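Local coordinates for surface layer protein (Geobacillus stearothermophilus, PDB 2RA1) that builds the crystalline surface layer that coats the bacterial cell, its N-terminal part probably anchoring the layer by binding a cell-wall sugar polymer, at residues Leu167-Thr172 / Asn200-Lys205; Val233-Ala238 / Lys245-Lys250; Thr302-Gly307 / Thr318-Phe323; Thr334-Lys339 / Tyr351-Asp356. All blocks are in the same frame, centred on the assembly; numbering follows the deposited sequence.

Contact 1: Leu167-Thr172 / Asn200-Lys205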
loop_
_atom_site.group_PDB
_atom_site.type_symbol
_atom_site.label_atom_id
_atom_site.label_comp_id
_atom_site.label_asym_id
_atom_site.label_seq_id
_atom_site.Cartn_x
_atom_site.Cartn_y
_atom_site.Cartn_z
ATOM N N LEU A 167 -0.348 8.254 11.328
ATOM C CA LEU A 167 -0.423 6.847 11.693
ATOM C C LEU A 167 -1.350 5.993 10.834
ATOM O O LEU A 167 -1.557 4.827 11.154
ATOM C CB LEU A 167 -0.914 6.756 13.126
ATOM C CG LEU A 167 0.152 6.521 14.209
ATOM C CD1 LEU A 167 1.556 6.803 13.694
ATOM C CD2 LEU A 167 -0.174 7.354 15.433
ATOM N N ILE A 168 -1.947 6.559 9.787
ATOM C CA ILE A 168 -3.018 5.844 9.072
ATOM C C ILE A 168 -2.522 4.563 8.389
ATOM O O ILE A 168 -3.214 3.539 8.387
ATOM C CB ILE A 168 -3.775 6.750 8.045
ATOM C CG1 ILE A 168 -4.907 5.972 7.368
ATOM C CG2 ILE A 168 -2.841 7.308 6.988
ATOM C CD1 ILE A 168 -5.899 6.843 6.644
ATOM N N TYR A 169 -1.318 4.620 7.824
ATOM C CA TYR A 169 -0.740 3.450 7.181
ATOM C C TYR A 169 -0.534 2.348 8.198
ATOM O O TYR A 169 -0.896 1.190 7.945
ATOM C CB TYR A 169 0.566 3.806 6.478
ATOM C CG TYR A 169 0.362 4.751 5.316
ATOM C CD1 TYR A 169 0.685 6.093 5.424
ATOM C CD2 TYR A 169 -0.146 4.300 4.101
ATOM C CE1 TYR A 169 0.505 6.969 4.358
ATOM C CE2 TYR A 169 -0.341 5.176 3.030
ATOM C CZ TYR A 169 -0.013 6.510 3.170
ATOM O OH TYR A 169 -0.188 7.384 2.126
ATOM N N ASP A 170 0.024 2.707 9.357
ATOM C CA ASP A 170 0.292 1.718 10.410
ATOM C C ASP A 170 -0.998 0.971 10.775
ATOM O O ASP A 170 -1.029 -0.256 10.866
ATOM C CB ASP A 170 0.855 2.382 11.683
ATOM C CG ASP A 170 2.184 3.106 11.453
ATOM O OD1 ASP A 170 2.522 3.399 10.294
ATOM O OD2 ASP A 170 2.886 3.405 12.445
ATOM N N ILE A 171 -2.071 1.717 10.994
ATOM C CA ILE A 171 -3.297 1.092 11.470
ATOM C C ILE A 171 -3.964 0.296 10.348
ATOM O O ILE A 171 -4.511 -0.782 10.579
ATOM C CB ILE A 171 -4.262 2.112 12.148
ATOM C CG1 ILE A 171 -3.881 2.300 13.606
ATOM C CG2 ILE A 171 -5.704 1.629 12.110
ATOM C CD1 ILE A 171 -2.755 3.292 13.849
ATOM N N THR A 172 -3.884 0.806 9.127
ATOM C CA THR A 172 -4.461 0.067 8.015
ATOM C C THR A 172 -3.756 -1.275 7.844
ATOM O O THR A 172 -4.421 -2.302 7.731
ATOM C CB THR A 172 -4.453 0.860 6.678
ATOM O OG1 THR A 172 -4.937 2.192 6.894
ATOM C CG2 THR A 172 -5.321 0.160 5.629
ATOM N N ASN A 200 0.257 -5.018 1.128
ATOM C CA ASN A 200 1.372 -4.773 0.218
ATOM C C ASN A 200 1.415 -3.353 -0.309
ATOM O O ASN A 200 2.483 -2.830 -0.613
ATOM C CB ASN A 200 1.328 -5.744 -0.969
ATOM C CG ASN A 200 1.624 -7.179 -0.564
ATOM O OD1 ASN A 200 2.193 -7.439 0.499
ATOM N ND2 ASN A 200 1.240 -8.119 -1.416
ATOM N N GLN A 201 0.242 -2.743 -0.432
ATOM C CA GLN A 201 0.124 -1.393 -0.951
ATOM C C GLN A 201 0.732 -0.387 0.029
ATOM O O GLN A 201 1.412 0.555 -0.365
ATOM C CB GLN A 201 -1.356 -1.073 -1.186
ATOM C CG GLN A 201 -1.607 0.195 -1.970
ATOM C CD GLN A 201 -3.087 0.440 -2.237
ATOM O OE1 GLN A 201 -3.897 -0.482 -2.168
ATOM N NE2 GLN A 201 -3.444 1.689 -2.547
ATOM N N TYR A 202 0.491 -0.612 1.315
ATOM C CA TYR A 202 0.799 0.385 2.329
ATOM C C TYR A 202 1.989 0.097 3.265
ATOM O O TYR A 202 2.453 0.991 3.960
ATOM C CB TYR A 202 -0.450 0.646 3.184
ATOM C CG TYR A 202 -1.661 1.136 2.403
ATOM C CD1 TYR A 202 -2.889 0.457 2.471
ATOM C CD2 TYR A 202 -1.574 2.264 1.591
ATOM C CE1 TYR A 202 -3.980 0.898 1.769
ATOM C CE2 TYR A 202 -2.659 2.714 0.883
ATOM C CZ TYR A 202 -3.865 2.031 0.981
ATOM O OH TYR A 202 -4.949 2.494 0.277
ATOM N N VAL A 203 2.476 -1.133 3.309
ATOM C CA VAL A 203 3.425 -1.497 4.366
ATOM C C VAL A 203 4.764 -0.767 4.239
ATOM O O VAL A 203 5.486 -0.594 5.212
ATOM C CB VAL A 203 3.636 -3.018 4.437
ATOM C CG1 VAL A 203 4.173 -3.557 3.084
ATOM C CG2 VAL A 203 4.522 -3.385 5.632
ATOM N N SER A 204 5.077 -0.318 3.033
ATOM C CA SER A 204 6.290 0.442 2.803
ATOM C C SER A 204 6.132 1.875 3.278
ATOM O O SER A 204 7.038 2.685 3.118
ATOM C CB SER A 204 6.601 0.463 1.317
ATOM O OG SER A 204 5.510 1.035 0.627
ATOM N N LYS A 205 4.976 2.194 3.843
ATOM C CA LYS A 205 4.730 3.545 4.344
ATOM C C LYS A 205 4.485 3.627 5.857
ATOM O O LYS A 205 4.301 4.708 6.394
ATOM C CB LYS A 205 3.606 4.212 3.554
ATOM C CG LYS A 205 4.029 4.581 2.141
ATOM C CD LYS A 205 2.841 4.654 1.204
ATOM C CE LYS A 205 3.196 4.131 -0.187
ATOM N NZ LYS A 205 2.083 3.295 -0.732
#
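Tyr-169 and Lys-205 meet by a CH-pi contact: the lysine CB sits over the centre of the tyrosine ring, 3.8 Å from the centroid and only 13° off the ring normal. Farther along, Lys-205 CD passes 3.7 Å from Tyr-169 CE2, and the bends at chi3 and chi4 then carry the ammonium away from the ring to Gln-201, where NZ gives a 2.8 Å hydrogen bond to the backbone O. The lysine thus lays its aliphatic part on the aromatic face and brings its charge back to the backbone carbonyl of Gln-201. The aromatic pair is oblique, with the planes of Tyr-169 and Tyr-202 at 52° and Tyr-169 CE2 3.5 Å from Tyr-202 CD2. These contacts join the start of helix 168-185 to the C-terminal end of helix 189-202, within the spectrin-like repeat of the triple coiled-coil part of SbsC. Thr-172 adds a methyl contact, CG2 lying 4.0 Å from Tyr-202 CD1; with that methyl anti to the backbone N, its hydroxyl turns back along the helix and OG1 donates to Ile-168 O at 2.6 Å. An alanine in place of Tyr-169 would remove the ring and would probably take away the surface under the Lys-205 chain and open a gap beside Tyr-202. Asp-170, on the buried side, bonds through OD2 to Thr-207 OG1.

Contact 2: Val233-Ala238 / Lys245-Lys250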
loop_
_atom_site.group_PDB
_atom_site.type_symbol
_atom_site.label_atom_id
_atom_site.label_comp_id
_atom_site.label_asym_id
_atom_site.label_seq_id
_atom_site.Cartn_x
_atom_site.Cartn_y
_atom_site.Cartn_z
ATOM N N VAL A 233 0.465 -26.650 -12.138
ATOM C CA VAL A 233 1.279 -26.552 -13.338
ATOM C C VAL A 233 0.678 -25.436 -14.151
ATOM O O VAL A 233 -0.501 -25.484 -14.505
ATOM C CB VAL A 233 1.249 -27.850 -14.183
ATOM C CG1 VAL A 233 1.839 -27.600 -15.566
ATOM C CG2 VAL A 233 1.985 -28.967 -13.473
ATOM N N GLU A 234 1.488 -24.430 -14.447
ATOM C CA GLU A 234 0.991 -23.254 -15.138
ATOM C C GLU A 234 1.126 -23.349 -16.652
ATOM O O GLU A 234 0.252 -22.882 -17.379
ATOM C CB GLU A 234 1.683 -21.995 -14.625
ATOM C CG GLU A 234 0.915 -20.717 -14.915
ATOM C CD GLU A 234 1.662 -19.477 -14.465
ATOM O OE1 GLU A 234 1.061 -18.647 -13.748
ATOM O OE2 GLU A 234 2.853 -19.339 -14.823
ATOM N N SER A 235 2.207 -23.943 -17.141
ATOM C CA SER A 235 2.412 -23.934 -18.584
ATOM C C SER A 235 3.604 -24.731 -19.083
ATOM O O SER A 235 4.519 -25.074 -18.334
ATOM C CB SER A 235 2.533 -22.487 -19.090
ATOM O OG SER A 235 3.734 -21.881 -18.630
ATOM N N VAL A 236 3.583 -25.012 -20.376
ATOM C CA VAL A 236 4.726 -25.608 -21.035
ATOM C C VAL A 236 4.990 -24.890 -22.357
ATOM O O VAL A 236 4.063 -24.412 -23.016
ATOM C CB VAL A 236 4.555 -27.136 -21.204
ATOM C CG1 VAL A 236 4.594 -27.818 -19.831
ATOM C CG2 VAL A 236 3.260 -27.492 -21.967
ATOM N N SER A 237 6.261 -24.782 -22.721
ATOM C CA SER A 237 6.638 -24.119 -23.959
ATOM C C SER A 237 7.901 -24.748 -24.475
ATOM O O SER A 237 8.783 -25.092 -23.696
ATOM C CB SER A 237 6.873 -22.632 -23.722
ATOM O OG SER A 237 7.585 -22.428 -22.522
ATOM N N ALA A 238 7.995 -24.905 -25.788
ATOM C CA ALA A 238 9.184 -25.521 -26.368
ATOM C C ALA A 238 10.371 -24.603 -26.145
ATOM O O ALA A 238 10.193 -23.417 -25.865
ATOM C CB ALA A 238 8.983 -25.789 -27.853
ATOM N N LYS A 245 10.096 -26.193 -21.656
ATOM C CA LYS A 245 10.050 -25.532 -20.364
ATOM C C LYS A 245 8.713 -25.801 -19.697
ATOM O O LYS A 245 7.665 -25.685 -20.331
ATOM C CB LYS A 245 10.220 -24.028 -20.566
ATOM C CG LYS A 245 10.182 -23.202 -19.303
ATOM C CD LYS A 245 10.205 -21.737 -19.665
ATOM C CE LYS A 245 10.401 -20.833 -18.455
ATOM N NZ LYS A 245 10.408 -19.388 -18.856
ATOM N N VAL A 246 8.750 -26.182 -18.427
ATOM C CA VAL A 246 7.535 -26.249 -17.626
ATOM C C VAL A 246 7.580 -25.219 -16.496
ATOM O O VAL A 246 8.613 -25.043 -15.841
ATOM C CB VAL A 246 7.322 -27.643 -17.033
ATOM C CG1 VAL A 246 8.541 -28.059 -16.233
ATOM C CG2 VAL A 246 6.051 -27.676 -16.172
ATOM N N THR A 247 6.458 -24.536 -16.281
ATOM C CA THR A 247 6.345 -23.509 -15.240
ATOM C C THR A 247 5.396 -23.921 -14.100
ATOM O O THR A 247 4.295 -24.406 -14.346
ATOM C CB THR A 247 5.842 -22.181 -15.837
ATOM O OG1 THR A 247 6.725 -21.764 -16.884
ATOM C CG2 THR A 247 5.780 -21.101 -14.766
ATOM N N PHE A 248 5.824 -23.725 -12.856
ATOM C CA PHE A 248 4.971 -24.031 -11.707
ATOM C C PHE A 248 4.505 -22.759 -10.975
ATOM O O PHE A 248 5.214 -21.747 -10.948
ATOM C CB PHE A 248 5.695 -24.951 -10.724
ATOM C CG PHE A 248 6.371 -26.128 -11.365
ATOM C CD1 PHE A 248 7.753 -26.246 -11.348
ATOM C CD2 PHE A 248 5.628 -27.128 -11.975
ATOM C CE1 PHE A 248 8.381 -27.336 -11.933
ATOM C CE2 PHE A 248 6.254 -28.228 -12.566
ATOM C CZ PHE A 248 7.630 -28.332 -12.540
ATOM N N THR A 249 3.323 -22.817 -10.369
ATOM C CA THR A 249 2.814 -21.675 -9.617
ATOM C C THR A 249 3.332 -21.711 -8.184
ATOM O O THR A 249 2.818 -21.019 -7.314
ATOM C CB THR A 249 1.266 -21.656 -9.574
ATOM O OG1 THR A 249 0.791 -22.787 -8.834
ATOM C CG2 THR A 249 0.671 -21.672 -10.977
ATOM N N LYS A 250 4.357 -22.515 -7.939
ATOM C CA LYS A 250 4.751 -22.834 -6.576
ATOM C C LYS A 250 5.908 -23.821 -6.632
ATOM O O LYS A 250 5.785 -24.873 -7.247
ATOM C CB LYS A 250 3.554 -23.455 -5.851
ATOM C CG LYS A 250 3.513 -23.240 -4.349
ATOM C CD LYS A 250 2.103 -23.435 -3.797
ATOM C CE LYS A 250 2.078 -23.300 -2.281
ATOM N NZ LYS A 250 0.919 -24.016 -1.689
HETATM O O HOH W 1 6.295 -22.663 -19.208
#
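A classic beta bulge breaks the register of this antiparallel pair: Glu-234 and Ser-235 both stand opposite Thr-247, so the pairing slips by one residue between Val-233/Phe-248 and Ser-235/Thr-247. The two strands, 233-240 and 243-248, form a beta hairpin at one edge of the sheet in the bacterial Ig-like domain. At the bulge Thr-247 is gripped twice, its O accepting from Glu-234 N at 2.8 Å and its N donating to Ser-235 O at 2.9 Å. Beyond it the regular pattern resumes, and Ser-237 and Lys-245 form a hydrogen-bonded pair in which Lys-245 N reaches Ser-237 O almost straight, at 175°. The face carrying Val-233, Val-236, Val-246 and Phe-248 is buried. Val-236 CG1 packs 3.9 Å from Val-246 CB, while Val-233 CG2 approaches the edge of the Phe-248 ring; Val-233 and Val-236 also touch Asn-321 of strand 319-324, which lies across the core. The other face is polar. Glu-234 has CG anti to the backbone N (chi1 -160°) and runs out extended alongside Thr-247, pointing the same way, which brings OE2 within 3.4 Å of Thr-247 CG2. Its CB meets the methyl of Thr-249, whose hydroxyl turns instead to Lys-232 N. Next to the bulge one water joins the strands through their hydroxyls, lying 2.7 Å from Ser-235 OG and 2.5 Å from Thr-247 OG1.

Contact 3: Thr302-Gly307 / Thr318-Phe323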
loop_
_atom_site.group_PDB
_atom_site.type_symbol
_atom_site.label_atom_id
_atom_site.label_comp_id
_atom_site.label_asym_id
_atom_site.label_seq_id
_atom_site.Cartn_x
_atom_site.Cartn_y
_atom_site.Cartn_z
ATOM N N THR A 302 1.221 -32.771 -26.270
ATOM C CA THR A 302 0.542 -32.698 -24.986
ATOM C C THR A 302 1.388 -33.319 -23.841
ATOM O O THR A 302 1.863 -34.452 -23.923
ATOM C CB THR A 302 -0.957 -33.164 -25.083
ATOM O OG1 THR A 302 -1.376 -33.752 -23.854
ATOM C CG2 THR A 302 -1.145 -34.160 -26.191
ATOM N N VAL A 303 1.589 -32.520 -22.798
ATOM C CA VAL A 303 2.400 -32.873 -21.644
ATOM C C VAL A 303 1.545 -33.169 -20.418
ATOM O O VAL A 303 0.964 -32.272 -19.810
ATOM C CB VAL A 303 3.331 -31.711 -21.272
ATOM C CG1 VAL A 303 4.217 -32.093 -20.079
ATOM C CG2 VAL A 303 4.157 -31.254 -22.502
ATOM N N VAL A 304 1.490 -34.434 -20.044
ATOM C CA VAL A 304 0.748 -34.846 -18.873
ATOM C C VAL A 304 1.697 -35.052 -17.676
ATOM O O VAL A 304 2.559 -35.934 -17.695
ATOM C CB VAL A 304 -0.085 -36.132 -19.188
ATOM C CG1 VAL A 304 -0.657 -36.749 -17.933
ATOM C CG2 VAL A 304 -1.200 -35.806 -20.174
ATOM N N THR A 305 1.525 -34.223 -16.649
ATOM C CA THR A 305 2.310 -34.295 -15.418
ATOM C C THR A 305 1.511 -34.968 -14.326
ATOM O O THR A 305 0.350 -34.648 -14.102
ATOM C CB THR A 305 2.685 -32.883 -14.884
ATOM O OG1 THR A 305 1.627 -31.957 -15.175
ATOM C CG2 THR A 305 3.965 -32.382 -15.513
ATOM N N SER A 306 2.137 -35.889 -13.622
ATOM C CA SER A 306 1.491 -36.553 -12.505
ATOM C C SER A 306 2.507 -36.746 -11.413
ATOM O O SER A 306 3.700 -36.727 -11.669
ATOM C CB SER A 306 0.944 -37.910 -12.941
ATOM O OG SER A 306 1.878 -38.573 -13.775
ATOM N N GLY A 307 2.037 -36.920 -10.189
ATOM C CA GLY A 307 2.912 -37.287 -9.087
ATOM C C GLY A 307 3.845 -36.220 -8.539
ATOM O O GLY A 307 4.699 -36.514 -7.706
ATOM N N THR A 318 -2.769 -33.885 -11.155
ATOM C CA THR A 318 -2.412 -34.350 -12.484
ATOM C C THR A 318 -2.935 -33.297 -13.452
ATOM O O THR A 318 -4.052 -32.811 -13.323
ATOM C CB THR A 318 -2.946 -35.758 -12.819
ATOM O OG1 THR A 318 -2.343 -36.708 -11.939
ATOM C CG2 THR A 318 -2.590 -36.143 -14.259
ATOM N N SER A 319 -2.097 -32.909 -14.398
ATOM C CA SER A 319 -2.435 -31.799 -15.249
ATOM C C SER A 319 -2.051 -32.087 -16.686
ATOM O O SER A 319 -1.128 -32.856 -16.963
ATOM C CB SER A 319 -1.730 -30.550 -14.739
ATOM O OG SER A 319 -1.969 -29.454 -15.592
ATOM N N THR A 320 -2.782 -31.471 -17.598
ATOM C CA THR A 320 -2.530 -31.618 -19.014
ATOM C C THR A 320 -2.272 -30.237 -19.575
ATOM O O THR A 320 -3.026 -29.304 -19.316
ATOM C CB THR A 320 -3.743 -32.192 -19.698
ATOM O OG1 THR A 320 -4.184 -33.333 -18.960
ATOM C CG2 THR A 320 -3.418 -32.580 -21.123
ATOM N N ASN A 321 -1.183 -30.104 -20.317
ATOM C CA ASN A 321 -0.763 -28.815 -20.836
ATOM C C ASN A 321 -0.034 -29.035 -22.143
ATOM O O ASN A 321 0.804 -29.930 -22.242
ATOM C CB ASN A 321 0.157 -28.119 -19.838
ATOM C CG ASN A 321 -0.392 -28.142 -18.427
ATOM O OD1 ASN A 321 -0.698 -29.202 -17.883
ATOM N ND2 ASN A 321 -0.513 -26.968 -17.823
ATOM N N GLU A 322 -0.361 -28.243 -23.155
ATOM C CA GLU A 322 0.277 -28.412 -24.457
ATOM C C GLU A 322 1.176 -27.238 -24.848
ATOM O O GLU A 322 1.123 -26.150 -24.265
ATOM C CB GLU A 322 -0.744 -28.742 -25.568
ATOM C CG GLU A 322 -1.924 -27.773 -25.707
ATOM C CD GLU A 322 -2.834 -28.094 -26.906
ATOM O OE1 GLU A 322 -2.983 -27.207 -27.787
ATOM O OE2 GLU A 322 -3.396 -29.220 -26.966
ATOM N N PHE A 323 2.041 -27.502 -25.817
ATOM C CA PHE A 323 2.831 -26.466 -26.464
ATOM C C PHE A 323 2.972 -26.911 -27.908
ATOM O O PHE A 323 2.698 -28.074 -28.239
ATOM C CB PHE A 323 4.210 -26.323 -25.810
ATOM C CG PHE A 323 5.086 -27.529 -25.980
ATOM C CD1 PHE A 323 5.818 -27.714 -27.149
ATOM C CD2 PHE A 323 5.162 -28.491 -24.985
ATOM C CE1 PHE A 323 6.626 -28.836 -27.315
ATOM C CE2 PHE A 323 5.958 -29.618 -25.144
ATOM C CZ PHE A 323 6.696 -29.793 -26.310
HETATM O O HOH W 2 1.727 -30.655 -17.319
#
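Val-303 and Asn-321 form a hydrogen-bonded antiparallel pair, as do Thr-305 and Ser-319, and the short strand axes run 4.5 Å apart with their directions at 153°. Bonds go both ways in each pair, Val-303 N to Asn-321 O being the shortest at 2.8 Å. On the inner face the Val-303 methyl CG2 meets the Phe-323 ring at its edge, 3.6 Å from CE2. Phe-323 reaches it because CG lies between the backbone N and the carbonyl carbon (chi1 66°), and its ring also meets that of Phe-244. Thr-305 and Asn-321 share this face, where a water links three polar groups: it accepts from Thr-305 OG1 at 2.5 Å and donates to Val-303 O and to Asn-321 OD1. Ser-319 OG gives the same OD1 a second hydrogen bond, 2.6 Å long, in the carbonyl plane and on a lone pair. Two donors thus fix the turn of the Asn-321 amide. On the outer face Val-304 and Thr-320 lie side by side, pointing the same way, their CG2 methyls 4.0 Å apart. Thr-320 CG2 also touches Thr-302 OG1, while Glu-322 reaches Lys-267 by a salt bridge. Inward, Thr-305 packs on Val-233 and Phe-323 on Val-236, the two end strands of the antiparallel sheet closing on each other as in the beta sandwich of a bacterial Ig-like domain.

Contact 4: Thr334-Lys339 / Tyr351-Asp356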
loop_
_atom_site.group_PDB
_atom_site.type_symbol
_atom_site.label_atom_id
_atom_site.label_comp_id
_atom_site.label_asym_id
_atom_site.label_seq_id
_atom_site.Cartn_x
_atom_site.Cartn_y
_atom_site.Cartn_z
ATOM N N THR A 334 21.715 -8.761 -40.260
ATOM C CA THR A 334 22.558 -7.576 -40.382
ATOM C C THR A 334 23.279 -7.249 -39.076
ATOM O O THR A 334 22.837 -7.638 -37.998
ATOM C CB THR A 334 21.743 -6.358 -40.792
ATOM O OG1 THR A 334 20.744 -6.115 -39.797
ATOM C CG2 THR A 334 21.050 -6.610 -42.136
ATOM N N PHE A 335 24.396 -6.532 -39.203
ATOM C CA PHE A 335 25.144 -6.008 -38.079
ATOM C C PHE A 335 24.433 -4.756 -37.580
ATOM O O PHE A 335 23.915 -3.959 -38.376
ATOM C CB PHE A 335 26.581 -5.705 -38.504
ATOM C CG PHE A 335 27.465 -6.915 -38.509
ATOM C CD1 PHE A 335 27.832 -7.526 -39.701
ATOM C CD2 PHE A 335 27.911 -7.462 -37.316
ATOM C CE1 PHE A 335 28.638 -8.655 -39.701
ATOM C CE2 PHE A 335 28.713 -8.591 -37.304
ATOM C CZ PHE A 335 29.064 -9.196 -38.509
ATOM N N ASN A 336 24.379 -4.587 -36.265
ATOM C CA ASN A 336 23.555 -3.527 -35.704
ATOM C C ASN A 336 24.112 -2.139 -35.986
ATOM O O ASN A 336 23.356 -1.175 -36.151
ATOM C CB ASN A 336 23.341 -3.762 -34.216
ATOM C CG ASN A 336 22.642 -5.053 -33.953
ATOM O OD1 ASN A 336 21.968 -5.585 -34.831
ATOM N ND2 ASN A 336 22.800 -5.584 -32.752
ATOM N N PHE A 337 25.430 -2.034 -36.066
ATOM C CA PHE A 337 26.025 -0.738 -36.331
ATOM C C PHE A 337 27.180 -0.853 -37.312
ATOM O O PHE A 337 27.654 -1.945 -37.608
ATOM C CB PHE A 337 26.507 -0.110 -35.025
ATOM C CG PHE A 337 25.570 -0.321 -33.881
ATOM C CD1 PHE A 337 25.800 -1.329 -32.952
ATOM C CD2 PHE A 337 24.459 0.493 -33.725
ATOM C CE1 PHE A 337 24.930 -1.523 -31.888
ATOM C CE2 PHE A 337 23.583 0.316 -32.662
ATOM C CZ PHE A 337 23.811 -0.694 -31.745
ATOM N N ASN A 338 27.645 0.290 -37.798
ATOM C CA ASN A 338 28.790 0.316 -38.702
ATOM C C ASN A 338 30.110 0.155 -37.953
ATOM O O ASN A 338 31.180 0.283 -38.541
ATOM C CB ASN A 338 28.795 1.604 -39.549
ATOM C CG ASN A 338 28.888 2.867 -38.702
ATOM O OD1 ASN A 338 28.709 2.822 -37.483
ATOM N ND2 ASN A 338 29.157 3.999 -39.346
ATOM N N LYS A 339 30.028 -0.154 -36.662
ATOM C CA LYS A 339 31.202 -0.172 -35.796
ATOM C C LYS A 339 31.135 -1.158 -34.615
ATOM O O LYS A 339 30.067 -1.599 -34.203
ATOM C CB LYS A 339 31.513 1.243 -35.282
ATOM C CG LYS A 339 30.357 1.921 -34.546
ATOM C CD LYS A 339 30.810 3.208 -33.873
ATOM C CE LYS A 339 29.754 3.739 -32.907
ATOM N NZ LYS A 339 30.339 4.618 -31.848
ATOM N N TYR A 351 26.021 -8.260 -31.794
ATOM C CA TYR A 351 26.093 -7.129 -32.714
ATOM C C TYR A 351 25.359 -7.369 -33.987
ATOM O O TYR A 351 25.503 -6.650 -34.972
ATOM C CB TYR A 351 27.541 -6.754 -32.985
ATOM C CG TYR A 351 28.105 -6.082 -31.779
ATOM C CD1 TYR A 351 28.718 -6.822 -30.772
ATOM C CD2 TYR A 351 27.941 -4.717 -31.597
ATOM C CE1 TYR A 351 29.198 -6.209 -29.633
ATOM C CE2 TYR A 351 28.411 -4.099 -30.465
ATOM C CZ TYR A 351 29.049 -4.845 -29.490
ATOM O OH TYR A 351 29.525 -4.210 -28.370
ATOM N N VAL A 352 24.519 -8.372 -33.959
ATOM C CA VAL A 352 23.948 -8.818 -35.195
ATOM C C VAL A 352 22.462 -9.127 -34.950
ATOM O O VAL A 352 22.082 -9.611 -33.883
ATOM C CB VAL A 352 24.793 -10.005 -35.686
ATOM C CG1 VAL A 352 24.170 -11.341 -35.276
ATOM C CG2 VAL A 352 25.070 -9.892 -37.157
ATOM N N THR A 353 21.615 -8.782 -35.909
ATOM C CA THR A 353 20.187 -9.016 -35.768
ATOM C C THR A 353 19.661 -9.885 -36.908
ATOM O O THR A 353 20.010 -9.675 -38.076
ATOM C CB THR A 353 19.387 -7.684 -35.773
ATOM O OG1 THR A 353 19.673 -6.932 -34.588
ATOM C CG2 THR A 353 17.915 -7.963 -35.811
ATOM N N VAL A 354 18.809 -10.844 -36.548
ATOM C CA VAL A 354 18.185 -11.761 -37.489
ATOM C C VAL A 354 16.664 -11.546 -37.545
ATOM O O VAL A 354 16.000 -11.433 -36.523
ATOM C CB VAL A 354 18.486 -13.222 -37.102
ATOM C CG1 VAL A 354 17.862 -14.199 -38.099
ATOM C CG2 VAL A 354 19.975 -13.438 -37.013
ATOM N N LYS A 355 16.120 -11.488 -38.754
ATOM C CA LYS A 355 14.687 -11.310 -38.935
ATOM C C LYS A 355 14.104 -12.372 -39.864
ATOM O O LYS A 355 14.818 -12.936 -40.692
ATOM C CB LYS A 355 14.404 -9.920 -39.491
ATOM C CG LYS A 355 14.874 -8.838 -38.570
ATOM C CD LYS A 355 14.630 -7.473 -39.158
ATOM C CE LYS A 355 15.008 -6.393 -38.172
ATOM N NZ LYS A 355 14.777 -5.031 -38.733
ATOM N N ASP A 356 12.817 -12.658 -39.704
ATOM C CA ASP A 356 12.079 -13.482 -40.663
ATOM C C ASP A 356 11.612 -12.599 -41.809
ATOM O O ASP A 356 11.870 -11.393 -41.814
ATOM C CB ASP A 356 10.863 -14.139 -40.001
ATOM C CG ASP A 356 9.904 -13.124 -39.394
ATOM O OD1 ASP A 356 10.012 -11.923 -39.729
ATOM O OD2 ASP A 356 9.047 -13.528 -38.576
HETATM O O HOH W 3 18.165 -7.894 -39.334
HETATM O O HOH W 4 21.177 -7.910 -31.409
#
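Asn-336 and Thr-353 approach each other with their side chains at about a right angle, and Thr-353 OG1 donates to Asn-336 OD1 over 2.7 Å, tilted 28° from the amide's carbonyl plane. CG of Asn-336 is anti to the carbonyl carbon (chi1 -61°), which lays the amide across the peptide between Tyr-351 and Val-352, ND2 standing 3.4 Å from Tyr-351 C. A water takes the amide's N-H at ND2 and donates to Val-352 O, so both ends of the amide are tied to the opposite segment. Without the amide, as with an alanine at Asn-336, the Thr-353 hydroxyl would probably lose its acceptor and be able to turn. Phe-335, on the other side of the pair, offers a ring face to Val-352: CG2 lies 3.9 Å from the centroid, 18° off the normal and displaced toward the rim. Phe-337 and Tyr-351 meet edge against edge, with CD1 of Phe-337 4.2 Å from CD2 of Tyr-351. Backbone bonds set this frame, Thr-334 and Thr-353 bonding in both directions and Asn-336 N reaching Tyr-351 O at 2.7 Å, from above its carbonyl plane. Phe-335 and Val-352 continue inward onto Val-392 and Ala-394 of strand 389-397. The pair is a short two-stranded antiparallel sheet packed on the mixed sheet of the C-terminal domain of this fragment, two layers of strands facing each other.

The four contacts follow one another along an elongated chain, each closing before the next opens. Contact 1 lies near the middle, between helices of the coiled-coil part, and its centre is about 35 Å from that of contact 2. Contacts 2 and 3 belong to one domain and one seven-stranded sheet, whose outermost strands, 233-240 and 319-324, they contain; their centres are about 10 Å apart and they touch, Val-236 O packing 3.4 Å from Phe-323 CB. The chain then passes from strand 319-324 to strand 332-335 and contact 4, about 39 Å from contact 3 between centres. A helical rod thus leads into two successive beta domains, consistent with an extended, modular surface-layer protein.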